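Long-range contact in caspase-1 subunit p19/18 (Spodoptera frugiperda, PDB 1M72), which probably cleaves cellular proteins as an executioner cysteine protease of apoptosis, working as a tetramer of two large and two small subunits: residues 32-42 with 68-78. Residues are numbered along the deposited sequence; the frame is centred on the assembly and turned at random.
Sequences RGMAIIFNHEH and LGFKVTVFPNL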
ATOM      1  N   ARG C  32     -14.723 -17.285  10.532  1.00 33.90           N
ATOM      2  CA  ARG C  32     -13.964 -16.063  10.188  1.00 30.56           C
ATOM      3  C   ARG C  32     -12.721 -16.525   9.392  1.00 29.09           C
ATOM      4  O   ARG C  32     -12.400 -16.012   8.314  1.00 27.12           O
ATOM      5  CB  ARG C  32     -13.466 -15.387  11.452  1.00 31.43           C
ATOM      6  CG  ARG C  32     -12.624 -14.173  11.193  1.00 31.56           C
ATOM      7  CD  ARG C  32     -13.415 -12.895  11.446  1.00 31.99           C
ATOM      8  NE  ARG C  32     -14.370 -12.580  10.396  1.00 30.55           N
ATOM      9  CZ  ARG C  32     -15.452 -11.812  10.572  1.00 28.96           C
ATOM     10  NH1 ARG C  32     -15.746 -11.272  11.769  1.00 21.02           N
ATOM     11  NH2 ARG C  32     -16.229 -11.567   9.528  1.00 29.81           N
ATOM     12  N   GLY C  33     -12.031 -17.519   9.928  1.00 26.01           N
ATOM     13  CA  GLY C  33     -10.841 -17.996   9.259  1.00 25.93           C
ATOM     14  C   GLY C  33      -9.677 -18.102  10.238  1.00 26.38           C
ATOM     15  O   GLY C  33      -9.772 -17.778  11.427  1.00 23.07           O
ATOM     16  N   MET C  34      -8.565 -18.598   9.725  1.00 28.75           N
ATOM     17  CA  MET C  34      -7.341 -18.764  10.497  1.00 28.43           C
ATOM     18  C   MET C  34      -6.543 -17.460  10.610  1.00 29.79           C
ATOM     19  O   MET C  34      -6.488 -16.653   9.666  1.00 27.76           O
ATOM     20  CB  MET C  34      -6.456 -19.798   9.809  1.00 28.22           C
ATOM     21  CG  MET C  34      -7.058 -21.194   9.801  1.00 31.32           C
ATOM     22  SD  MET C  34      -6.068 -22.401   8.912  1.00 36.51           S
ATOM     23  CE  MET C  34      -4.443 -22.284   9.810  1.00 32.46           C
ATOM     24  N   ALA C  35      -5.939 -17.277  11.783  1.00 29.21           N
ATOM     25  CA  ALA C  35      -5.054 -16.153  12.082  1.00 27.34           C
ATOM     26  C   ALA C  35      -3.762 -16.814  12.610  1.00 25.95           C
ATOM     27  O   ALA C  35      -3.741 -17.401  13.699  1.00 26.38           O
ATOM     28  CB  ALA C  35      -5.661 -15.252  13.150  1.00 24.51           C
ATOM     29  N   ILE C  36      -2.689 -16.746  11.834  1.00 25.37           N
ATOM     30  CA  ILE C  36      -1.427 -17.355  12.261  1.00 26.71           C
ATOM     31  C   ILE C  36      -0.470 -16.270  12.745  1.00 22.65           C
ATOM     32  O   ILE C  36      -0.176 -15.341  12.012  1.00 19.02           O
ATOM     33  CB  ILE C  36      -0.661 -18.046  11.120  1.00 28.84           C
ATOM     34  CG1 ILE C  36      -1.535 -18.993  10.343  1.00 32.87           C
ATOM     35  CG2 ILE C  36       0.521 -18.782  11.701  1.00 32.88           C
ATOM     36  CD1 ILE C  36      -0.741 -19.587   9.171  1.00 35.15           C
ATOM     37  N   ILE C  37       0.029 -16.412  13.959  1.00 19.99           N
ATOM     38  CA  ILE C  37       0.974 -15.436  14.472  1.00 20.25           C
ATOM     39  C   ILE C  37       2.368 -16.068  14.648  1.00 20.89           C
ATOM     40  O   ILE C  37       2.539 -17.057  15.360  1.00 21.87           O
ATOM     41  CB  ILE C  37       0.468 -14.857  15.815  1.00 16.58           C
ATOM     42  CG1 ILE C  37      -0.896 -14.169  15.596  1.00 19.50           C
ATOM     43  CG2 ILE C  37       1.489 -13.873  16.374  1.00 17.36           C
ATOM     44  CD1 ILE C  37      -1.647 -13.717  16.908  1.00 16.50           C
ATOM     45  N   PHE C  38       3.357 -15.541  13.958  1.00 21.38           N
ATOM     46  CA  PHE C  38       4.706 -16.055  14.147  1.00 20.86           C
ATOM     47  C   PHE C  38       5.371 -15.023  14.997  1.00 20.67           C
ATOM     48  O   PHE C  38       5.749 -13.960  14.532  1.00 19.72           O
ATOM     49  CB  PHE C  38       5.456 -16.211  12.829  1.00 16.67           C
ATOM     50  CG  PHE C  38       4.830 -17.207  11.924  1.00 20.30           C
ATOM     51  CD1 PHE C  38       3.873 -16.807  10.991  1.00 22.36           C
ATOM     52  CD2 PHE C  38       5.175 -18.554  12.012  1.00 24.70           C
ATOM     53  CE1 PHE C  38       3.259 -17.730  10.142  1.00 26.73           C
ATOM     54  CE2 PHE C  38       4.577 -19.506  11.173  1.00 30.29           C
ATOM     55  CZ  PHE C  38       3.605 -19.096  10.222  1.00 28.27           C
ATOM     56  N   ASN C  39       5.509 -15.366  16.264  1.00 25.78           N
ATOM     57  CA  ASN C  39       6.102 -14.490  17.279  1.00 23.64           C
ATOM     58  C   ASN C  39       7.523 -14.931  17.573  1.00 23.61           C
ATOM     59  O   ASN C  39       7.738 -16.090  17.990  1.00 23.51           O
ATOM     60  CB  ASN C  39       5.253 -14.577  18.538  1.00 23.33           C
ATOM     61  CG  ASN C  39       5.703 -13.636  19.578  1.00 23.95           C
ATOM     62  OD1 ASN C  39       5.742 -13.974  20.746  1.00 21.84           O
ATOM     63  ND2 ASN C  39       6.059 -12.437  19.167  1.00 24.59           N
ATOM     64  N   HIS C  40       8.474 -14.010  17.382  1.00 21.36           N
ATOM     65  CA  HIS C  40       9.898 -14.319  17.571  1.00 22.61           C
ATOM     66  C   HIS C  40      10.526 -13.509  18.645  1.00 22.31           C
ATOM     67  O   HIS C  40      10.705 -12.317  18.464  1.00 22.03           O
ATOM     68  CB  HIS C  40      10.688 -14.059  16.297  1.00 22.86           C
ATOM     69  CG  HIS C  40      10.357 -15.003  15.197  1.00 24.94           C
ATOM     70  ND1 HIS C  40      10.914 -16.262  15.109  1.00 26.82           N
ATOM     71  CD2 HIS C  40       9.450 -14.914  14.194  1.00 26.19           C
ATOM     72  CE1 HIS C  40      10.363 -16.911  14.100  1.00 24.56           C
ATOM     73  NE2 HIS C  40       9.474 -16.117  13.530  1.00 29.73           N
ATOM     74  N   GLU C  41      10.895 -14.153  19.749  1.00 23.85           N
ATOM     75  CA  GLU C  41      11.513 -13.413  20.861  1.00 27.82           C
ATOM     76  C   GLU C  41      13.030 -13.593  20.998  1.00 26.12           C
ATOM     77  O   GLU C  41      13.744 -12.679  21.404  1.00 23.74           O
ATOM     78  CB  GLU C  41      10.836 -13.787  22.196  1.00 31.40           C
ATOM     79  CG  GLU C  41      11.191 -12.844  23.393  1.00 38.11           C
ATOM     80  CD  GLU C  41      10.441 -13.200  24.692  1.00 41.74           C
ATOM     81  OE1 GLU C  41      10.001 -14.378  24.851  1.00 43.46           O
ATOM     82  OE2 GLU C  41      10.301 -12.302  25.554  1.00 42.08           O
ATOM     83  N   HIS C  42      13.512 -14.761  20.618  1.00 28.54           N
ATOM     84  CA  HIS C  42      14.916 -15.060  20.778  1.00 32.29           C
ATOM     85  C   HIS C  42      15.462 -15.630  19.479  1.00 32.59           C
ATOM     86  O   HIS C  42      14.741 -16.265  18.723  1.00 34.45           O
ATOM     87  CB  HIS C  42      15.039 -16.041  21.948  1.00 30.68           C
ATOM     88  CG  HIS C  42      14.343 -15.568  23.189  1.00 40.73           C
ATOM     89  ND1 HIS C  42      13.276 -16.246  23.759  1.00 42.70           N
ATOM     90  CD2 HIS C  42      14.565 -14.482  23.982  1.00 42.41           C
ATOM     91  CE1 HIS C  42      12.884 -15.601  24.851  1.00 44.70           C
ATOM     92  NE2 HIS C  42      13.649 -14.529  25.012  1.00 42.20           N
ATOM     93  N   LEU C  68     -12.944 -11.340  17.367  1.00 29.17           N
ATOM     94  CA  LEU C  68     -13.420 -11.054  16.024  1.00 27.82           C
ATOM     95  C   LEU C  68     -13.759 -12.349  15.309  1.00 27.14           C
ATOM     96  O   LEU C  68     -14.179 -12.330  14.163  1.00 26.43           O
ATOM     97  CB  LEU C  68     -12.353 -10.262  15.238  1.00 28.26           C
ATOM     98  CG  LEU C  68     -12.163  -8.787  15.667  1.00 31.20           C
ATOM     99  CD1 LEU C  68     -10.998  -8.162  14.934  1.00 27.31           C
ATOM    100  CD2 LEU C  68     -13.435  -7.970  15.354  1.00 28.39           C
ATOM    101  N   GLY C  69     -13.522 -13.472  15.984  1.00 26.92           N
ATOM    102  CA  GLY C  69     -13.861 -14.768  15.418  1.00 26.06           C
ATOM    103  C   GLY C  69     -12.775 -15.637  14.818  1.00 28.50           C
ATOM    104  O   GLY C  69     -13.068 -16.765  14.386  1.00 28.47           O
ATOM    105  N   PHE C  70     -11.539 -15.136  14.763  1.00 27.89           N
ATOM    106  CA  PHE C  70     -10.426 -15.907  14.198  1.00 26.95           C
ATOM    107  C   PHE C  70     -10.063 -17.126  15.053  1.00 27.17           C
ATOM    108  O   PHE C  70     -10.188 -17.093  16.269  1.00 24.62           O
ATOM    109  CB  PHE C  70      -9.159 -15.018  14.067  1.00 24.36           C
ATOM    110  CG  PHE C  70      -9.202 -14.061  12.912  1.00 22.94           C
ATOM    111  CD1 PHE C  70      -9.626 -12.733  13.091  1.00 22.58           C
ATOM    112  CD2 PHE C  70      -8.849 -14.490  11.624  1.00 19.99           C
ATOM    113  CE1 PHE C  70      -9.699 -11.837  12.000  1.00 23.81           C
ATOM    114  CE2 PHE C  70      -8.923 -13.600  10.524  1.00 22.63           C
ATOM    115  CZ  PHE C  70      -9.345 -12.280  10.701  1.00 21.20           C
ATOM    116  N   LYS C  71      -9.634 -18.208  14.414  1.00 27.67           N
ATOM    117  CA  LYS C  71      -9.153 -19.355  15.163  1.00 28.35           C
ATOM    118  C   LYS C  71      -7.646 -19.000  15.166  1.00 27.18           C
ATOM    119  O   LYS C  71      -6.961 -19.132  14.149  1.00 24.37           O
ATOM    120  CB  LYS C  71      -9.374 -20.678  14.415  1.00 32.34           C
ATOM    121  CG  LYS C  71      -9.057 -21.937  15.262  1.00 39.05           C
ATOM    122  CD  LYS C  71      -8.637 -23.179  14.390  1.00 46.54           C
ATOM    123  CE  LYS C  71      -7.376 -22.858  13.514  1.00 51.77           C
ATOM    124  NZ  LYS C  71      -6.743 -23.933  12.667  1.00 49.97           N
ATOM    125  N   VAL C  72      -7.145 -18.551  16.307  1.00 25.03           N
ATOM    126  CA  VAL C  72      -5.758 -18.122  16.410  1.00 27.39           C
ATOM    127  C   VAL C  72      -4.728 -19.185  16.747  1.00 31.26           C
ATOM    128  O   VAL C  72      -4.921 -19.970  17.681  1.00 32.91           O
ATOM    129  CB  VAL C  72      -5.610 -17.011  17.482  1.00 26.23           C
ATOM    130  CG1 VAL C  72      -4.132 -16.546  17.589  1.00 25.20           C
ATOM    131  CG2 VAL C  72      -6.507 -15.833  17.137  1.00 21.55           C
ATOM    132  N   THR C  73      -3.633 -19.218  15.993  1.00 31.61           N
ATOM    133  CA  THR C  73      -2.535 -20.124  16.321  1.00 31.01           C
ATOM    134  C   THR C  73      -1.249 -19.278  16.408  1.00 31.67           C
ATOM    135  O   THR C  73      -0.865 -18.597  15.444  1.00 30.88           O
ATOM    136  CB  THR C  73      -2.332 -21.211  15.270  1.00 32.97           C
ATOM    137  OG1 THR C  73      -3.521 -21.986  15.149  1.00 32.96           O
ATOM    138  CG2 THR C  73      -1.216 -22.133  15.688  1.00 34.10           C
ATOM    139  N   VAL C  74      -0.600 -19.302  17.572  1.00 32.07           N
ATOM    140  CA  VAL C  74       0.652 -18.571  17.788  1.00 29.55           C
ATOM    141  C   VAL C  74       1.837 -19.549  17.658  1.00 31.46           C
ATOM    142  O   VAL C  74       1.872 -20.536  18.367  1.00 33.21           O
ATOM    143  CB  VAL C  74       0.704 -17.982  19.200  1.00 26.84           C
ATOM    144  CG1 VAL C  74       2.066 -17.305  19.433  1.00 27.50           C
ATOM    145  CG2 VAL C  74      -0.445 -17.032  19.408  1.00 27.01           C
ATOM    146  N   PHE C  75       2.794 -19.274  16.775  1.00 29.23           N
ATOM    147  CA  PHE C  75       3.962 -20.134  16.595  1.00 29.85           C
ATOM    148  C   PHE C  75       5.154 -19.417  17.162  1.00 31.61           C
ATOM    149  O   PHE C  75       5.707 -18.502  16.524  1.00 28.70           O
ATOM    150  CB  PHE C  75       4.213 -20.428  15.121  1.00 31.17           C
ATOM    151  CG  PHE C  75       3.229 -21.356  14.544  1.00 32.28           C
ATOM    152  CD1 PHE C  75       2.183 -20.883  13.765  1.00 35.12           C
ATOM    153  CD2 PHE C  75       3.332 -22.719  14.787  1.00 33.39           C
ATOM    154  CE1 PHE C  75       1.238 -21.762  13.215  1.00 35.71           C
ATOM    155  CE2 PHE C  75       2.402 -23.606  14.251  1.00 39.06           C
ATOM    156  CZ  PHE C  75       1.346 -23.129  13.455  1.00 35.94           C
ATOM    157  N   PRO C  76       5.581 -19.831  18.371  1.00 31.57           N
ATOM    158  CA  PRO C  76       6.722 -19.182  19.009  1.00 32.47           C
ATOM    159  C   PRO C  76       8.088 -19.646  18.525  1.00 32.25           C
ATOM    160  O   PRO C  76       8.382 -20.850  18.510  1.00 31.75           O
ATOM    161  CB  PRO C  76       6.479 -19.461  20.499  1.00 33.67           C
ATOM    162  CG  PRO C  76       5.945 -20.868  20.466  1.00 33.10           C
ATOM    163  CD  PRO C  76       5.007 -20.880  19.243  1.00 30.74           C
ATOM    164  N   ASN C  77       8.885 -18.668  18.082  1.00 31.32           N
ATOM    165  CA  ASN C  77      10.261 -18.880  17.638  1.00 32.84           C
ATOM    166  C   ASN C  77      10.625 -20.006  16.695  1.00 32.94           C
ATOM    167  O   ASN C  77      11.540 -20.769  16.978  1.00 36.04           O
ATOM    168  CB  ASN C  77      11.143 -18.990  18.881  1.00 30.34           C
ATOM    169  CG  ASN C  77      11.013 -17.773  19.747  1.00 30.72           C
ATOM    170  OD1 ASN C  77      11.248 -16.649  19.286  1.00 32.03           O
ATOM    171  ND2 ASN C  77      10.599 -17.969  20.995  1.00 31.06           N
ATOM    172  N   LEU C  78       9.958 -20.088  15.559  1.00 31.92           N
ATOM    173  CA  LEU C  78      10.245 -21.140  14.627  1.00 28.13           C
ATOM    174  C   LEU C  78      11.471 -20.814  13.756  1.00 30.34           C
ATOM    175  O   LEU C  78      11.863 -19.650  13.614  1.00 29.38           O
ATOM    176  CB  LEU C  78       9.023 -21.383  13.734  1.00 28.16           C
ATOM    177  CG  LEU C  78       7.661 -21.869  14.273  1.00 31.18           C
ATOM    178  CD1 LEU C  78       6.766 -22.232  13.056  1.00 25.71           C
ATOM    179  CD2 LEU C  78       7.818 -23.134  15.192  1.00 31.61           C
TER
HETATM  180  O   HOH W   1     -15.802 -17.391  13.710  1.00 32.43           O
HETATM  181  O   HOH W   2     -12.535 -18.986  12.288  1.00 24.54           O
HETATM  182  O   HOH W   3       9.532 -16.398  23.383  1.00 34.81           O
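Strands 32-39 and 70-76 are the parallel pair of a beta-alpha-beta crossover in the caspase fold, joined through helix 54-67. Seven backbone hydrogen bonds run from K71 N to G33 O through N77 N to N39 O; among them F75 N donates to I37 O at 2.6 Å, almost straight at 177°. Past the strand ends the side chain of N77 takes over: its OD1 accepts hydrogen bonds from E41 N (2.6 Å, in the carbonyl plane, on a lone pair) and from H42 N (3.2 Å, above that plane), gripping two successive backbone N-H groups. At the other end R32 lays its CG over the centre of the F70 ring, 3.5 Å from the centroid, a CH-pi contact reached with CG anti to the backbone N (chi1 177°). A35 CB packs against CD2 of the same ring at 3.6 Å. On the opposite face of the sheet the rings of F38 and F75 run alongside each other with their planes only 18° apart, yet so displaced that there is little overlap, while I36 CG2 meets the F75 ring at its edge, 3.4 Å from CD1. Helix 80-92 covers this face, with F86 against F75 and I83 against F38; helix 54-67 packs on the other face, against V72, V74 and I37. Strand 70-76 is outermost in the chain's main sheet; strand 98-106 flanks 32-39, its D99 salt-bridged to R32, which also bonds to F265 O.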